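Local coordinates for type II secretion pathway related protein (Escherichia coli, PDB 3SOL), which is the pilotin GspS of the type II secretion system and probably binds secretin subunits and guides them to the outer membrane, at residues E8-I13 with K46-L51; L36-R41 with V86-E91. All blocks are in the same frame, centred on the assembly; numbering follows the deposited sequence.

The chain is built of helices without strands, and both interactions lie in its single pilotin family region. Along the sequence their segments alternate: 8-13, 36-41, 46-51, 86-91. Interaction 1 joins helix 5-23 to the loop between helix 32-45 and helix 53-69. Interaction 2 joins helix 32-45 to the last helix, 86-93. Their centres are about 11 Å apart, and they meet directly. Met10 CE of interaction 1 packs on Ala39 CB of interaction 2, and Ile13 lies against Phe88. Helix 5-23 thus links the two contacts. Together they tie the start, middle and end of the chain into one compact helical domain.

Interaction 1: E8-I13 with K46-L51; sequences EQMASI and KGWQSL
Met10 and Trp48 meet at the edge of the indole. Met10 CG lies 3.6 Å from Trp48 CZ3, near the ring plane. Met10 SD follows along the same edge, 5.1 Å from the centroid of the Trp48 six-membered ring. It sits 83° off the ring normal, so this is a Met-aromatic contact of the edge type. The bend at chi2 places SD beside the indole, and the bend at chi3 turns the methyl inward. Met10 CG also touches Leu51 CD1 at 3.6 Å, so one methylene is shared by the tryptophan and the leucine.

Gln9 reaches the indole from the preceding position on helix 5-23. Its CG is anti to the backbone N (chi1 162°), and the chain then runs extended to the ring. Gln9 OE1 comes within 3.4 Å of Trp48 CH2, obliquely to the ring. The amide and ring planes are 53° apart. One face of the indole is covered by Lys46 CB, 3.7 Å above its plane. Gly47, between Lys46 and Trp48, has positive phi and closes helix 32-45 with a Schellman motif. Trp48 and Leu51 also touch Ala43 of that helix.

Met10 and Leu51 are buried on the inner side of the contact, with the partly exposed indole and the exposed Gln9 amide at its margin. Gln6 and Leu7 extend the packing along helix 5-23. No hydrogen bond crosses between 8-13 and 46-51. Their contact therefore rests on shape fit, the shared Met10 methylene and the sulfur at the indole edge.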
loop_
_atom_site.group_PDB
_atom_site.type_symbol
_atom_site.label_atom_id
_atom_site.label_comp_id
_atom_site.label_asym_id
_atom_site.label_seq_id
_atom_site.Cartn_x
_atom_site.Cartn_y
_atom_site.Cartn_z
ATOM N N GLU A 8 -10.668 2.429 -0.722
ATOM C CA GLU A 8 -9.831 3.203 -1.651
ATOM C C GLU A 8 -8.530 3.662 -0.980
ATOM O O GLU A 8 -7.443 3.521 -1.550
ATOM C CB GLU A 8 -10.606 4.412 -2.190
ATOM C CG GLU A 8 -9.975 5.054 -3.433
ATOM C CD GLU A 8 -10.271 4.279 -4.729
ATOM O OE1 GLU A 8 -11.470 4.119 -5.076
ATOM O OE2 GLU A 8 -9.297 3.853 -5.407
ATOM N N GLN A 9 -8.656 4.212 0.226
ATOM C CA GLN A 9 -7.505 4.626 1.037
ATOM C C GLN A 9 -6.563 3.460 1.329
ATOM O O GLN A 9 -5.396 3.501 0.968
ATOM C CB GLN A 9 -7.984 5.250 2.360
ATOM C CG GLN A 9 -6.913 5.320 3.474
ATOM C CD GLN A 9 -7.255 6.330 4.578
ATOM O OE1 GLN A 9 -8.426 6.626 4.833
ATOM N NE2 GLN A 9 -6.218 6.866 5.227
ATOM N N MET A 10 -7.072 2.428 1.989
ATOM C CA MET A 10 -6.252 1.273 2.349
ATOM C C MET A 10 -5.601 0.635 1.126
ATOM O O MET A 10 -4.435 0.321 1.170
ATOM C CB MET A 10 -7.069 0.206 3.094
ATOM C CG MET A 10 -7.490 0.576 4.532
ATOM S SD MET A 10 -6.151 1.181 5.602
ATOM C CE MET A 10 -4.816 0.092 5.130
ATOM N N ALA A 11 -6.358 0.458 0.044
ATOM C CA ALA A 11 -5.833 -0.158 -1.178
ATOM C C ALA A 11 -4.705 0.675 -1.786
ATOM O O ALA A 11 -3.731 0.129 -2.285
ATOM C CB ALA A 11 -6.936 -0.375 -2.191
ATOM N N SER A 12 -4.835 1.993 -1.727
ATOM C CA SER A 12 -3.810 2.898 -2.251
ATOM C C SER A 12 -2.497 2.806 -1.490
ATOM O O SER A 12 -1.410 2.791 -2.095
ATOM C CB SER A 12 -4.325 4.329 -2.228
ATOM O OG SER A 12 -5.452 4.441 -3.083
ATOM N N ILE A 13 -2.593 2.726 -0.165
ATOM C CA ILE A 13 -1.425 2.534 0.682
ATOM C C ILE A 13 -0.726 1.203 0.383
ATOM O O ILE A 13 0.503 1.153 0.260
ATOM C CB ILE A 13 -1.808 2.598 2.171
ATOM C CG1 ILE A 13 -2.187 4.042 2.540
ATOM C CG2 ILE A 13 -0.653 2.134 3.020
ATOM C CD1 ILE A 13 -3.072 4.171 3.769
ATOM N N LYS A 46 -9.323 1.538 13.289
ATOM C CA LYS A 46 -10.122 2.684 12.828
ATOM C C LYS A 46 -11.639 2.429 12.876
ATOM O O LYS A 46 -12.426 3.315 12.535
ATOM C CB LYS A 46 -9.716 3.101 11.405
ATOM C CG LYS A 46 -8.706 4.242 11.341
ATOM C CD LYS A 46 -7.315 3.801 11.775
ATOM C CE LYS A 46 -6.231 4.648 11.129
ATOM N NZ LYS A 46 -6.118 4.386 9.661
ATOM N N GLY A 47 -12.043 1.228 13.288
ATOM C CA GLY A 47 -13.456 0.865 13.380
ATOM C C GLY A 47 -14.064 0.410 12.064
ATOM O O GLY A 47 -15.280 0.268 11.970
ATOM N N TRP A 48 -13.223 0.175 11.052
ATOM C CA TRP A 48 -13.684 -0.273 9.735
ATOM C C TRP A 48 -13.849 -1.797 9.734
ATOM O O TRP A 48 -12.868 -2.538 9.679
ATOM C CB TRP A 48 -12.707 0.160 8.628
ATOM C CG TRP A 48 -12.438 1.645 8.576
ATOM C CD1 TRP A 48 -13.229 2.644 9.081
ATOM C CD2 TRP A 48 -11.319 2.300 7.957
ATOM N NE1 TRP A 48 -12.662 3.872 8.830
ATOM C CE2 TRP A 48 -11.490 3.691 8.145
ATOM C CE3 TRP A 48 -10.187 1.848 7.271
ATOM C CZ2 TRP A 48 -10.573 4.631 7.662
ATOM C CZ3 TRP A 48 -9.277 2.787 6.795
ATOM C CH2 TRP A 48 -9.476 4.160 6.996
ATOM N N GLN A 49 -15.096 -2.249 9.782
ATOM C CA GLN A 49 -15.412 -3.668 9.954
ATOM C C GLN A 49 -15.625 -4.383 8.621
ATOM O O GLN A 49 -15.343 -5.579 8.501
ATOM C CB GLN A 49 -16.646 -3.816 10.853
ATOM C CG GLN A 49 -16.501 -3.069 12.187
ATOM C CD GLN A 49 -17.550 -3.439 13.229
ATOM O OE1 GLN A 49 -18.741 -3.576 12.924
ATOM N NE2 GLN A 49 -17.109 -3.588 14.477
ATOM N N SER A 50 -16.096 -3.642 7.621
ATOM C CA SER A 50 -16.412 -4.210 6.306
ATOM C C SER A 50 -15.181 -4.650 5.511
ATOM O O SER A 50 -15.253 -5.606 4.743
ATOM C CB SER A 50 -17.208 -3.200 5.462
ATOM O OG SER A 50 -16.348 -2.229 4.871
ATOM N N LEU A 51 -14.068 -3.941 5.679
ATOM C CA LEU A 51 -12.874 -4.183 4.868
ATOM C C LEU A 51 -12.247 -5.542 5.146
ATOM O O LEU A 51 -11.913 -5.851 6.288
ATOM C CB LEU A 51 -11.811 -3.110 5.129
ATOM C CG LEU A 51 -12.046 -1.706 4.583
ATOM C CD1 LEU A 51 -10.787 -0.879 4.812
ATOM C CD2 LEU A 51 -12.389 -1.755 3.104
#

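Interaction 2: L36-R41 with V86-E91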
loop_
_atom_site.group_PDB
_atom_site.type_symbol
_atom_site.label_atom_id
_atom_site.label_comp_id
_atom_site.label_asym_id
_atom_site.label_seq_id
_atom_site.Cartn_x
_atom_site.Cartn_y
_atom_site.Cartn_z
ATOM N N LEU A 36 -0.797 -6.811 4.260
ATOM C CA LEU A 36 -2.259 -6.969 4.329
ATOM C C LEU A 36 -2.756 -7.177 5.762
ATOM O O LEU A 36 -3.798 -6.620 6.144
ATOM C CB LEU A 36 -2.719 -8.091 3.391
ATOM C CG LEU A 36 -2.653 -7.729 1.905
ATOM C CD1 LEU A 36 -2.855 -8.953 1.029
ATOM C CD2 LEU A 36 -3.712 -6.665 1.584
ATOM N N ASN A 37 -2.017 -7.958 6.556
ATOM C CA ASN A 37 -2.345 -8.173 7.977
ATOM C C ASN A 37 -2.351 -6.859 8.736
ATOM O O ASN A 37 -3.223 -6.618 9.564
ATOM C CB ASN A 37 -1.333 -9.097 8.672
ATOM C CG ASN A 37 -1.427 -10.551 8.217
ATOM O OD1 ASN A 37 -2.396 -10.960 7.573
ATOM N ND2 ASN A 37 -0.397 -11.342 8.547
ATOM N N VAL A 38 -1.347 -6.033 8.465
ATOM C CA VAL A 38 -1.202 -4.741 9.113
ATOM C C VAL A 38 -2.302 -3.775 8.657
ATOM O O VAL A 38 -2.863 -3.042 9.473
ATOM C CB VAL A 38 0.195 -4.151 8.857
ATOM C CG1 VAL A 38 0.278 -2.708 9.354
ATOM C CG2 VAL A 38 1.260 -5.016 9.528
ATOM N N ALA A 39 -2.633 -3.799 7.370
ATOM C CA ALA A 39 -3.770 -3.026 6.853
ATOM C C ALA A 39 -5.089 -3.457 7.499
ATOM O O ALA A 39 -5.936 -2.617 7.799
ATOM C CB ALA A 39 -3.858 -3.152 5.332
ATOM N N ASN A 40 -5.257 -4.764 7.711
ATOM C CA ASN A 40 -6.442 -5.312 8.378
ATOM C C ASN A 40 -6.483 -4.897 9.848
ATOM O O ASN A 40 -7.539 -4.512 10.364
ATOM C CB ASN A 40 -6.474 -6.844 8.253
ATOM C CG ASN A 40 -7.786 -7.465 8.754
ATOM O OD1 ASN A 40 -8.871 -6.918 8.561
ATOM N ND2 ASN A 40 -7.679 -8.621 9.393
ATOM N N ARG A 41 -5.335 -4.981 10.516
ATOM C CA ARG A 41 -5.199 -4.479 11.877
ATOM C C ARG A 41 -5.601 -2.997 11.943
ATOM O O ARG A 41 -6.487 -2.616 12.715
ATOM C CB ARG A 41 -3.761 -4.677 12.373
ATOM C CG ARG A 41 -3.534 -4.215 13.810
ATOM C CD ARG A 41 -2.103 -4.465 14.304
ATOM N NE ARG A 41 -1.077 -3.762 13.525
ATOM C CZ ARG A 41 -0.830 -2.450 13.569
ATOM N NH1 ARG A 41 -1.550 -1.638 14.343
ATOM N NH2 ARG A 41 0.145 -1.940 12.819
ATOM N N VAL A 86 5.864 7.112 5.011
ATOM C CA VAL A 86 6.648 7.050 6.237
ATOM C C VAL A 86 5.797 6.556 7.412
ATOM O O VAL A 86 6.201 5.626 8.111
ATOM C CB VAL A 86 7.365 8.410 6.541
ATOM C CG1 VAL A 86 7.931 8.428 7.951
ATOM C CG2 VAL A 86 8.481 8.661 5.527
ATOM N N PRO A 87 4.604 7.147 7.622
ATOM C CA PRO A 87 3.741 6.646 8.700
ATOM C C PRO A 87 3.336 5.161 8.596
ATOM O O PRO A 87 3.455 4.423 9.580
ATOM C CB PRO A 87 2.504 7.554 8.601
ATOM C CG PRO A 87 3.019 8.808 7.996
ATOM C CD PRO A 87 4.050 8.367 7.007
ATOM N N PHE A 88 2.852 4.732 7.432
ATOM C CA PHE A 88 2.443 3.332 7.237
ATOM C C PHE A 88 3.621 2.376 7.408
ATOM O O PHE A 88 3.491 1.332 8.044
ATOM C CB PHE A 88 1.807 3.131 5.860
ATOM C CG PHE A 88 1.271 1.733 5.625
ATOM C CD1 PHE A 88 0.253 1.215 6.424
ATOM C CD2 PHE A 88 1.757 0.953 4.580
ATOM C CE1 PHE A 88 -0.255 -0.076 6.207
ATOM C CE2 PHE A 88 1.252 -0.335 4.350
ATOM C CZ PHE A 88 0.239 -0.847 5.173
ATOM N N ILE A 89 4.773 2.737 6.850
ATOM C CA ILE A 89 5.985 1.906 6.969
ATOM C C ILE A 89 6.391 1.739 8.443
ATOM O O ILE A 89 6.877 0.683 8.836
ATOM C CB ILE A 89 7.149 2.486 6.136
ATOM C CG1 ILE A 89 6.807 2.422 4.636
ATOM C CG2 ILE A 89 8.455 1.751 6.428
ATOM C CD1 ILE A 89 7.791 3.152 3.726
ATOM N N GLY A 90 6.170 2.774 9.254
ATOM C CA GLY A 90 6.358 2.684 10.719
ATOM C C GLY A 90 5.480 1.642 11.399
ATOM O O GLY A 90 5.913 0.966 12.335
ATOM N N GLU A 91 4.238 1.522 10.932
ATOM C CA GLU A 91 3.329 0.468 11.393
ATOM C C GLU A 91 3.762 -0.914 10.889
ATOM O O GLU A 91 3.661 -1.915 11.612
ATOM C CB GLU A 91 1.897 0.761 10.937
ATOM C CG GLU A 91 1.296 2.006 11.578
ATOM C CD GLU A 91 1.156 1.871 13.091
ATOM O OE1 GLU A 91 0.330 1.046 13.540
ATOM O OE2 GLU A 91 1.884 2.587 13.822
#
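Arg41 and Glu91 form a salt bridge between helix 32-45 and helix 86-93. Arg41 NH2 donates to Glu91 OE1 at 3.1 Å, with an N-H...O angle of 159°. A weak bond from Arg41 NH1 reaches the same Glu91 OE1 at 3.4 Å. One carboxylate oxygen therefore takes both bonds. It lies at the edge of the guanidinium, near its plane, but the NH2 group meets it from above the carboxylate plane. The two flat groups are turned 56° apart. The arginine chain is extended to CD and bends at chi3, which turns the guanidinium to the glutamate.

Beneath the charges lies Val38. Its CG1 is 4.1 Å from Glu91 CB. The same methyl is 4.1 Å from Phe88 CE1 and approaches the ring obliquely. The buried Phe88 continues inward to Ile35 and Ile42 of helix 32-45 and to Thr17 of helix 5-23.

The axes of the two short helical segments come within 10.8 Å, with 102° between their directions. This is a nearly perpendicular helix-helix crossing, with a salt bridge outside and apolar packing inside, in the all-helical pilotin domain.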